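Local coordinates for protein phosphatidylinositol-specific phospholipase C (Listeria monocytogenes, PDB 2PLC) that belongs to the bacterial phosphatidylinositol-specific phospholipases C, enzymes whose X domain is built as a TIM barrel, at residues L42-L50 with M257-I265; T2-L10 with K266-F274. All coordinates share one frame; numbering follows the deposited sequence.

Contact 1 (L42-L50 with M257-I265); sequences LAQTQTMSL and MDFPEKQTI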
loop_
_atom_site.group_PDB
_atom_site.type_symbol
_atom_site.label_atom_id
_atom_site.label_comp_id
_atom_site.label_asym_id
_atom_site.label_seq_id
_atom_site.Cartn_x
_atom_site.Cartn_y
_atom_site.Cartn_z
ATOM N N LEU A 42 0.276 -14.782 14.938
ATOM C CA LEU A 42 1.534 -14.332 14.347
ATOM C C LEU A 42 1.380 -13.924 12.877
ATOM O O LEU A 42 2.062 -13.009 12.394
ATOM C CB LEU A 42 2.571 -15.456 14.427
ATOM C CG LEU A 42 2.809 -16.142 15.773
ATOM C CD1 LEU A 42 3.677 -17.375 15.560
ATOM C CD2 LEU A 42 3.458 -15.172 16.750
ATOM N N ALA A 43 0.495 -14.630 12.176
ATOM C CA ALA A 43 0.252 -14.409 10.759
ATOM C C ALA A 43 -0.765 -13.326 10.405
ATOM O O ALA A 43 -0.598 -12.628 9.412
ATOM C CB ALA A 43 -0.144 -15.728 10.100
ATOM N N GLN A 44 -1.818 -13.189 11.200
ATOM C CA GLN A 44 -2.857 -12.203 10.908
ATOM C C GLN A 44 -2.433 -10.736 11.039
ATOM O O GLN A 44 -1.760 -10.357 11.995
ATOM C CB GLN A 44 -4.081 -12.470 11.781
ATOM C CG GLN A 44 -5.288 -11.629 11.425
ATOM C CD GLN A 44 -6.403 -11.767 12.434
ATOM O OE1 GLN A 44 -6.159 -12.055 13.603
ATOM N NE2 GLN A 44 -7.633 -11.553 11.990
ATOM N N THR A 45 -2.843 -9.913 10.075
ATOM C CA THR A 45 -2.528 -8.482 10.096
ATOM C C THR A 45 -3.751 -7.594 9.861
ATOM O O THR A 45 -3.686 -6.381 10.069
ATOM C CB THR A 45 -1.496 -8.118 9.036
ATOM O OG1 THR A 45 -1.997 -8.499 7.752
ATOM C CG2 THR A 45 -0.177 -8.827 9.308
ATOM N N GLN A 46 -4.856 -8.198 9.418
ATOM C CA GLN A 46 -6.086 -7.453 9.140
ATOM C C GLN A 46 -7.350 -8.207 9.570
ATOM O O GLN A 46 -7.327 -9.417 9.794
ATOM C CB GLN A 46 -6.194 -7.154 7.636
ATOM C CG GLN A 46 -4.973 -6.508 6.995
ATOM C CD GLN A 46 -4.697 -5.107 7.516
ATOM O OE1 GLN A 46 -5.608 -4.412 7.955
ATOM N NE2 GLN A 46 -3.435 -4.689 7.466
ATOM N N THR A 47 -8.454 -7.475 9.689
ATOM C CA THR A 47 -9.740 -8.071 10.037
ATOM C C THR A 47 -10.733 -7.785 8.912
ATOM O O THR A 47 -11.666 -8.552 8.692
ATOM C CB THR A 47 -10.307 -7.531 11.364
ATOM O OG1 THR A 47 -10.406 -6.105 11.303
ATOM C CG2 THR A 47 -9.425 -7.945 12.525
ATOM N N MET A 48 -10.525 -6.670 8.212
ATOM C CA MET A 48 -11.376 -6.275 7.092
ATOM C C MET A 48 -10.928 -6.954 5.811
ATOM O O MET A 48 -9.735 -7.167 5.605
ATOM C CB MET A 48 -11.340 -4.755 6.876
ATOM C CG MET A 48 -12.106 -3.937 7.912
ATOM S SD MET A 48 -12.041 -2.150 7.582
ATOM C CE MET A 48 -10.283 -1.820 7.858
ATOM N N SER A 49 -11.885 -7.326 4.964
ATOM C CA SER A 49 -11.557 -7.950 3.689
ATOM C C SER A 49 -11.046 -6.844 2.770
ATOM O O SER A 49 -11.200 -5.655 3.079
ATOM C CB SER A 49 -12.786 -8.629 3.065
ATOM O OG SER A 49 -13.763 -7.680 2.687
ATOM N N LEU A 50 -10.452 -7.232 1.645
ATOM C CA LEU A 50 -9.905 -6.273 0.689
ATOM C C LEU A 50 -10.921 -5.213 0.318
ATOM O O LEU A 50 -10.654 -4.021 0.416
ATOM C CB LEU A 50 -9.432 -6.992 -0.580
ATOM C CG LEU A 50 -8.928 -6.154 -1.758
ATOM C CD1 LEU A 50 -7.833 -5.194 -1.322
ATOM C CD2 LEU A 50 -8.407 -7.081 -2.829
ATOM N N MET A 257 -0.425 0.431 7.877
ATOM C CA MET A 257 -0.782 -0.201 9.142
ATOM C C MET A 257 -1.330 -1.628 9.150
ATOM O O MET A 257 -1.775 -2.170 8.130
ATOM C CB MET A 257 -1.836 0.673 9.839
ATOM C CG MET A 257 -1.514 2.151 9.897
ATOM S SD MET A 257 -2.955 3.150 10.252
ATOM C CE MET A 257 -3.649 3.329 8.597
ATOM N N ASP A 258 -1.286 -2.211 10.347
ATOM C CA ASP A 258 -1.841 -3.525 10.645
ATOM C C ASP A 258 -3.058 -3.145 11.481
ATOM O O ASP A 258 -3.001 -2.177 12.243
ATOM C CB ASP A 258 -0.918 -4.343 11.547
ATOM C CG ASP A 258 0.224 -4.984 10.804
ATOM O OD1 ASP A 258 0.116 -5.197 9.577
ATOM O OD2 ASP A 258 1.233 -5.299 11.470
ATOM N N PHE A 259 -4.160 -3.870 11.301
ATOM C CA PHE A 259 -5.398 -3.642 12.049
ATOM C C PHE A 259 -5.841 -2.177 12.195
ATOM O O PHE A 259 -6.097 -1.708 13.304
ATOM C CB PHE A 259 -5.288 -4.275 13.445
ATOM C CG PHE A 259 -5.041 -5.753 13.428
ATOM C CD1 PHE A 259 -6.080 -6.639 13.186
ATOM C CD2 PHE A 259 -3.776 -6.262 13.691
ATOM C CE1 PHE A 259 -5.864 -8.014 13.212
ATOM C CE2 PHE A 259 -3.550 -7.628 13.720
ATOM C CZ PHE A 259 -4.595 -8.510 13.481
ATOM N N PRO A 260 -5.933 -1.432 11.082
ATOM C CA PRO A 260 -6.357 -0.039 11.227
ATOM C C PRO A 260 -7.841 0.075 11.525
ATOM O O PRO A 260 -8.647 -0.690 10.999
ATOM C CB PRO A 260 -6.041 0.547 9.857
ATOM C CG PRO A 260 -6.284 -0.620 8.938
ATOM C CD PRO A 260 -5.610 -1.742 9.679
ATOM N N GLU A 261 -8.194 1.011 12.399
ATOM C CA GLU A 261 -9.591 1.251 12.740
ATOM C C GLU A 261 -10.172 2.307 11.806
ATOM O O GLU A 261 -9.444 3.151 11.279
ATOM C CB GLU A 261 -9.715 1.707 14.189
ATOM C CG GLU A 261 -9.317 0.639 15.176
ATOM C CD GLU A 261 -9.603 1.038 16.600
ATOM O OE1 GLU A 261 -8.859 1.889 17.143
ATOM O OE2 GLU A 261 -10.575 0.501 17.174
ATOM N N LYS A 262 -11.484 2.234 11.590
ATOM C CA LYS A 262 -12.203 3.168 10.719
ATOM C C LYS A 262 -11.899 4.619 11.087
ATOM O O LYS A 262 -11.752 5.474 10.215
ATOM C CB LYS A 262 -13.713 2.946 10.845
ATOM C CG LYS A 262 -14.207 1.535 10.566
ATOM C CD LYS A 262 -14.522 1.319 9.097
ATOM C CE LYS A 262 -15.347 0.054 8.887
ATOM N NZ LYS A 262 -16.697 0.154 9.515
ATOM N N GLN A 263 -11.816 4.873 12.392
ATOM C CA GLN A 263 -11.542 6.196 12.965
ATOM C C GLN A 263 -10.172 6.725 12.548
ATOM O O GLN A 263 -10.037 7.867 12.097
ATOM C CB GLN A 263 -11.597 6.095 14.495
ATOM C CG GLN A 263 -11.319 7.384 15.252
ATOM C CD GLN A 263 -12.559 8.236 15.430
ATOM O OE1 GLN A 263 -13.125 8.740 14.457
ATOM N NE2 GLN A 263 -12.990 8.399 16.680
ATOM N N THR A 264 -9.159 5.880 12.723
ATOM C CA THR A 264 -7.783 6.221 12.388
ATOM C C THR A 264 -7.639 6.525 10.901
ATOM O O THR A 264 -6.940 7.462 10.520
ATOM C CB THR A 264 -6.822 5.072 12.757
ATOM O OG1 THR A 264 -7.102 4.622 14.087
ATOM C CG2 THR A 264 -5.380 5.543 12.692
ATOM N N ILE A 265 -8.295 5.724 10.068
ATOM C CA ILE A 265 -8.242 5.902 8.622
ATOM C C ILE A 265 -8.833 7.256 8.222
ATOM O O ILE A 265 -8.255 7.974 7.401
ATOM C CB ILE A 265 -8.983 4.754 7.897
ATOM C CG1 ILE A 265 -8.312 3.416 8.224
ATOM C CG2 ILE A 265 -8.986 4.988 6.388
ATOM C CD1 ILE A 265 -9.122 2.192 7.817
HETATM O O HOH W 1 -9.040 -3.367 10.879
#
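Phe259 meets the peptide between Thr45 and Gln46 twice over, with its backbone and with its ring. Its N-H donates to Thr45 O (N to O 2.8 Å, 152° at the hydrogen), and the same carbonyl oxygen lies 3.6 Å above the plane of the phenyl ring, over its centre. With CG anti to its own carbonyl carbon (chi1 -59°), the ring lies with one face against the Thr45-Gln46 peptide, and Thr47 CG2 abuts its edge, 3.6 Å from Phe259 CE1. Arg227 adds a cation-pi contact.

Gln46 folds back at chi2, bringing its amide to the end of strand 253-257. Gln46 NE2 donates to Met257 O at 3.1 Å, in the plane of the carbonyl and on a lone pair; its second acceptor is His25 O, so one nitrogen joins two backbone carbonyls. Gln46 OE1 rests against Pro260 CD at 3.2 Å. Asp258 OD1 is hydrogen-bonded to His25 ND1 while lying against Thr45 CB, 3.4 Å away. Toward the helix that follows, a water donates to Pro260 O (2.7 Å) and hydrogen-bonds Thr47 OG1. Beyond it Met48 CE and Ile265 CD1 meet tip to tip.

His25 is thus held at two points, its backbone O by Gln46 NE2 and its ring ND1 by Asp258 OD1, which would be expected to restrict both the imidazole and the loop after strand 20-24.

Contact 2 (T2-L10 with K266-F274); sequences TTKQWMSAL and KNIIKNNKF
The final helix of the TIM barrel, 262-269, and the chain end beyond it pack here against the N-terminal segment, so that the two terminal segments run alongside each other in the same direction, Thr3 near Lys266 and Leu10 near Phe274. At the centre, Ile269 spreads over one face of the buried Trp6 indole. Ile269 CD1 stands 3.7 Å from the centroid of the five-membered ring, only 11° off its normal, in a CH-pi contact, while CG2 reaches the six-membered side at Trp6 CE3, 3.6 Å away. With CG1 anti to the carbonyl carbon of Ile269 (chi1 -68°), both branches can lie against the indole. The opposite face carries Met7 CG, and Trp6 NE1 is satisfied by Gly57 O.

Next to Ile269, Asn272 ND2 comes within 3.5 Å of Trp6 CZ3, with amide and indole planes only 18° apart. The same ND2 donates to Ile269 O at 2.8 Å, and Asn272 N donates to that oxygen from the same face of the carbonyl, closing the turn from Ile269 to Asn272. Asn272 OD1 accepts from Ser20 N, which links the turn to the start of strand 20-24.

Phe274, the last residue, presents its edge to Trp6 O, 3.4 Å from CE2. Leu10 CD2 lies over the face of this ring, 4.1 Å from the centroid, and Ala9 CB touches its rim. Thr3 CG2 rests on the aliphatic part of the Lys266 chain, 3.7 Å from Lys266 CG, while Thr3 OG1 is hydrogen-bonded to Glu55 O.

Cohesion across the segments is thus apolar and aromatic; polar groups are used within each segment or on neighbouring parts of the fold, which suggests that shape and apolar packing round Trp6 and Ile269 do most of the work, with Phe274 on a more exposed flank.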
loop_
_atom_site.group_PDB
_atom_site.type_symbol
_atom_site.label_atom_id
_atom_site.label_comp_id
_atom_site.label_asym_id
_atom_site.label_seq_id
_atom_site.Cartn_x
_atom_site.Cartn_y
_atom_site.Cartn_z
ATOM N N THR A 2 -17.284 11.162 1.912
ATOM C CA THR A 2 -17.259 9.729 2.186
ATOM C C THR A 2 -15.883 9.127 1.935
ATOM O O THR A 2 -15.189 9.499 0.984
ATOM C CB THR A 2 -18.276 8.966 1.316
ATOM O OG1 THR A 2 -18.055 9.280 -0.066
ATOM C CG2 THR A 2 -19.701 9.327 1.708
ATOM N N THR A 3 -15.505 8.183 2.790
ATOM C CA THR A 3 -14.222 7.497 2.671
ATOM C C THR A 3 -14.191 6.666 1.392
ATOM O O THR A 3 -13.123 6.324 0.885
ATOM C CB THR A 3 -13.982 6.560 3.870
ATOM O OG1 THR A 3 -15.082 5.649 3.991
ATOM C CG2 THR A 3 -13.847 7.360 5.155
ATOM N N LYS A 4 -15.371 6.357 0.863
ATOM C CA LYS A 4 -15.487 5.562 -0.355
ATOM C C LYS A 4 -15.013 6.318 -1.604
ATOM O O LYS A 4 -14.577 5.704 -2.580
ATOM C CB LYS A 4 -16.932 5.091 -0.523
ATOM C CG LYS A 4 -17.139 4.072 -1.624
ATOM C CD LYS A 4 -18.528 3.462 -1.546
ATOM C CE LYS A 4 -19.617 4.506 -1.755
ATOM N NZ LYS A 4 -20.978 3.923 -1.570
ATOM N N GLN A 5 -15.078 7.649 -1.558
ATOM C CA GLN A 5 -14.657 8.481 -2.684
ATOM C C GLN A 5 -13.939 9.745 -2.228
ATOM O O GLN A 5 -14.156 10.816 -2.789
ATOM C CB GLN A 5 -15.869 8.875 -3.534
ATOM C CG GLN A 5 -16.656 7.700 -4.094
ATOM C CD GLN A 5 -17.733 8.122 -5.070
ATOM O OE1 GLN A 5 -18.282 9.221 -4.974
ATOM N NE2 GLN A 5 -18.037 7.249 -6.027
ATOM N N TRP A 6 -13.059 9.618 -1.239
ATOM C CA TRP A 6 -12.340 10.779 -0.717
ATOM C C TRP A 6 -11.362 11.444 -1.681
ATOM O O TRP A 6 -11.241 12.668 -1.680
ATOM C CB TRP A 6 -11.646 10.455 0.612
ATOM C CG TRP A 6 -10.483 9.482 0.537
ATOM C CD1 TRP A 6 -10.546 8.114 0.595
ATOM C CD2 TRP A 6 -9.085 9.814 0.496
ATOM N NE1 TRP A 6 -9.276 7.578 0.606
ATOM C CE2 TRP A 6 -8.362 8.596 0.546
ATOM C CE3 TRP A 6 -8.373 11.021 0.428
ATOM C CZ2 TRP A 6 -6.965 8.554 0.531
ATOM C CZ3 TRP A 6 -6.985 10.978 0.414
ATOM C CH2 TRP A 6 -6.294 9.751 0.466
ATOM N N MET A 7 -10.688 10.656 -2.518
ATOM C CA MET A 7 -9.722 11.213 -3.470
ATOM C C MET A 7 -10.360 12.003 -4.611
ATOM O O MET A 7 -9.721 12.874 -5.199
ATOM C CB MET A 7 -8.825 10.116 -4.051
ATOM C CG MET A 7 -7.982 9.392 -3.017
ATOM S SD MET A 7 -6.858 8.234 -3.771
ATOM C CE MET A 7 -5.297 8.933 -3.342
ATOM N N SER A 8 -11.613 11.695 -4.927
ATOM C CA SER A 8 -12.326 12.380 -5.999
ATOM C C SER A 8 -12.524 13.857 -5.669
ATOM O O SER A 8 -12.643 14.689 -6.568
ATOM C CB SER A 8 -13.687 11.726 -6.233
ATOM O OG SER A 8 -14.533 11.905 -5.115
ATOM N N ALA A 9 -12.551 14.170 -4.377
ATOM C CA ALA A 9 -12.737 15.538 -3.902
ATOM C C ALA A 9 -11.439 16.355 -3.853
ATOM O O ALA A 9 -11.430 17.494 -3.378
ATOM C CB ALA A 9 -13.407 15.525 -2.537
ATOM N N LEU A 10 -10.348 15.773 -4.343
ATOM C CA LEU A 10 -9.056 16.449 -4.358
ATOM C C LEU A 10 -8.796 17.019 -5.746
ATOM O O LEU A 10 -9.361 16.548 -6.733
ATOM C CB LEU A 10 -7.934 15.477 -3.970
ATOM C CG LEU A 10 -7.852 14.981 -2.521
ATOM C CD1 LEU A 10 -6.757 13.935 -2.400
ATOM C CD2 LEU A 10 -7.591 16.143 -1.575
ATOM N N LYS A 266 -9.961 7.617 8.831
ATOM C CA LYS A 266 -10.617 8.889 8.538
ATOM C C LYS A 266 -9.752 10.086 8.914
ATOM O O LYS A 266 -9.658 11.053 8.163
ATOM C CB LYS A 266 -11.957 8.998 9.276
ATOM C CG LYS A 266 -13.114 8.257 8.628
ATOM C CD LYS A 266 -14.420 8.578 9.342
ATOM C CE LYS A 266 -15.608 7.876 8.703
ATOM N NZ LYS A 266 -16.887 8.203 9.402
ATOM N N ASN A 267 -9.132 10.022 10.088
ATOM C CA ASN A 267 -8.289 11.112 10.556
ATOM C C ASN A 267 -7.048 11.326 9.708
ATOM O O ASN A 267 -6.562 12.451 9.593
ATOM C CB ASN A 267 -7.935 10.920 12.032
ATOM C CG ASN A 267 -9.107 11.218 12.943
ATOM O OD1 ASN A 267 -10.062 11.874 12.537
ATOM N ND2 ASN A 267 -9.038 10.747 14.180
ATOM N N ILE A 268 -6.535 10.255 9.110
ATOM C CA ILE A 268 -5.364 10.371 8.248
ATOM C C ILE A 268 -5.810 11.052 6.951
ATOM O O ILE A 268 -5.097 11.898 6.407
ATOM C CB ILE A 268 -4.731 8.994 7.950
ATOM C CG1 ILE A 268 -4.155 8.404 9.235
ATOM C CG2 ILE A 268 -3.634 9.124 6.900
ATOM C CD1 ILE A 268 -3.549 7.030 9.061
ATOM N N ILE A 269 -7.008 10.704 6.487
ATOM C CA ILE A 269 -7.577 11.298 5.274
ATOM C C ILE A 269 -7.818 12.797 5.498
ATOM O O ILE A 269 -7.511 13.619 4.627
ATOM C CB ILE A 269 -8.920 10.626 4.891
ATOM C CG1 ILE A 269 -8.686 9.187 4.432
ATOM C CG2 ILE A 269 -9.630 11.425 3.796
ATOM C CD1 ILE A 269 -9.969 8.393 4.240
ATOM N N LYS A 270 -8.350 13.143 6.674
ATOM C CA LYS A 270 -8.640 14.532 7.020
ATOM C C LYS A 270 -7.406 15.432 7.021
ATOM O O LYS A 270 -7.533 16.657 6.968
ATOM C CB LYS A 270 -9.354 14.627 8.368
ATOM C CG LYS A 270 -10.806 14.195 8.336
ATOM C CD LYS A 270 -11.498 14.570 9.640
ATOM C CE LYS A 270 -12.986 14.249 9.607
ATOM N NZ LYS A 270 -13.710 14.804 10.790
ATOM N N ASN A 271 -6.217 14.834 7.076
ATOM C CA ASN A 271 -4.984 15.618 7.057
ATOM C C ASN A 271 -4.800 16.356 5.732
ATOM O O ASN A 271 -4.132 17.382 5.691
ATOM C CB ASN A 271 -3.760 14.741 7.337
ATOM C CG ASN A 271 -2.471 15.543 7.381
ATOM O OD1 ASN A 271 -1.663 15.483 6.464
ATOM N ND2 ASN A 271 -2.284 16.314 8.449
ATOM N N ASN A 272 -5.374 15.833 4.651
ATOM C CA ASN A 272 -5.265 16.472 3.338
ATOM C C ASN A 272 -6.199 17.680 3.273
ATOM O O ASN A 272 -7.243 17.690 3.928
ATOM C CB ASN A 272 -5.643 15.491 2.229
ATOM C CG ASN A 272 -4.853 14.208 2.293
ATOM O OD1 ASN A 272 -3.673 14.175 1.952
ATOM N ND2 ASN A 272 -5.506 13.133 2.723
ATOM N N LYS A 273 -5.834 18.689 2.482
ATOM C CA LYS A 273 -6.667 19.885 2.359
ATOM C C LYS A 273 -7.691 19.768 1.231
ATOM O O LYS A 273 -7.336 19.545 0.069
ATOM C CB LYS A 273 -5.816 21.148 2.159
ATOM C CG LYS A 273 -6.547 22.434 2.563
ATOM C CD LYS A 273 -6.559 23.504 1.469
ATOM C CE LYS A 273 -5.216 24.223 1.331
ATOM N NZ LYS A 273 -4.129 23.357 0.783
ATOM N N PHE A 274 -8.961 19.917 1.597
ATOM C CA PHE A 274 -10.076 19.846 0.654
ATOM C C PHE A 274 -10.692 21.241 0.476
ATOM O O PHE A 274 -10.824 21.684 -0.687
ATOM C CB PHE A 274 -11.152 18.879 1.170
ATOM C CG PHE A 274 -10.673 17.458 1.353
ATOM C CD1 PHE A 274 -10.017 17.073 2.518
ATOM C CD2 PHE A 274 -10.905 16.499 0.371
ATOM C CE1 PHE A 274 -9.599 15.759 2.700
ATOM C CE2 PHE A 274 -10.490 15.180 0.546
ATOM C CZ PHE A 274 -9.838 14.812 1.711
#

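Overall arrangement
Helix 262-269 is shared by both contacts: its first turn and the loop leading into it belong to contact 1, its last turn and the chain end beyond it to contact 2. Their centres lie about 19 Å apart, and they touch where Met257 CE packs against Ile268 CD1 at 3.7 Å. Strand 20-24 also runs between them, with Pro22 touching Ile265 as well as Trp6 and Ile269, while His25 lies at the contact 1 end and Ser20 at the other. Contact 1 therefore sits on the C-terminal side of the parallel strands, where TIM-barrel enzymes carry their active sites, whereas contact 2 joins the terminal segments on the N-terminal side.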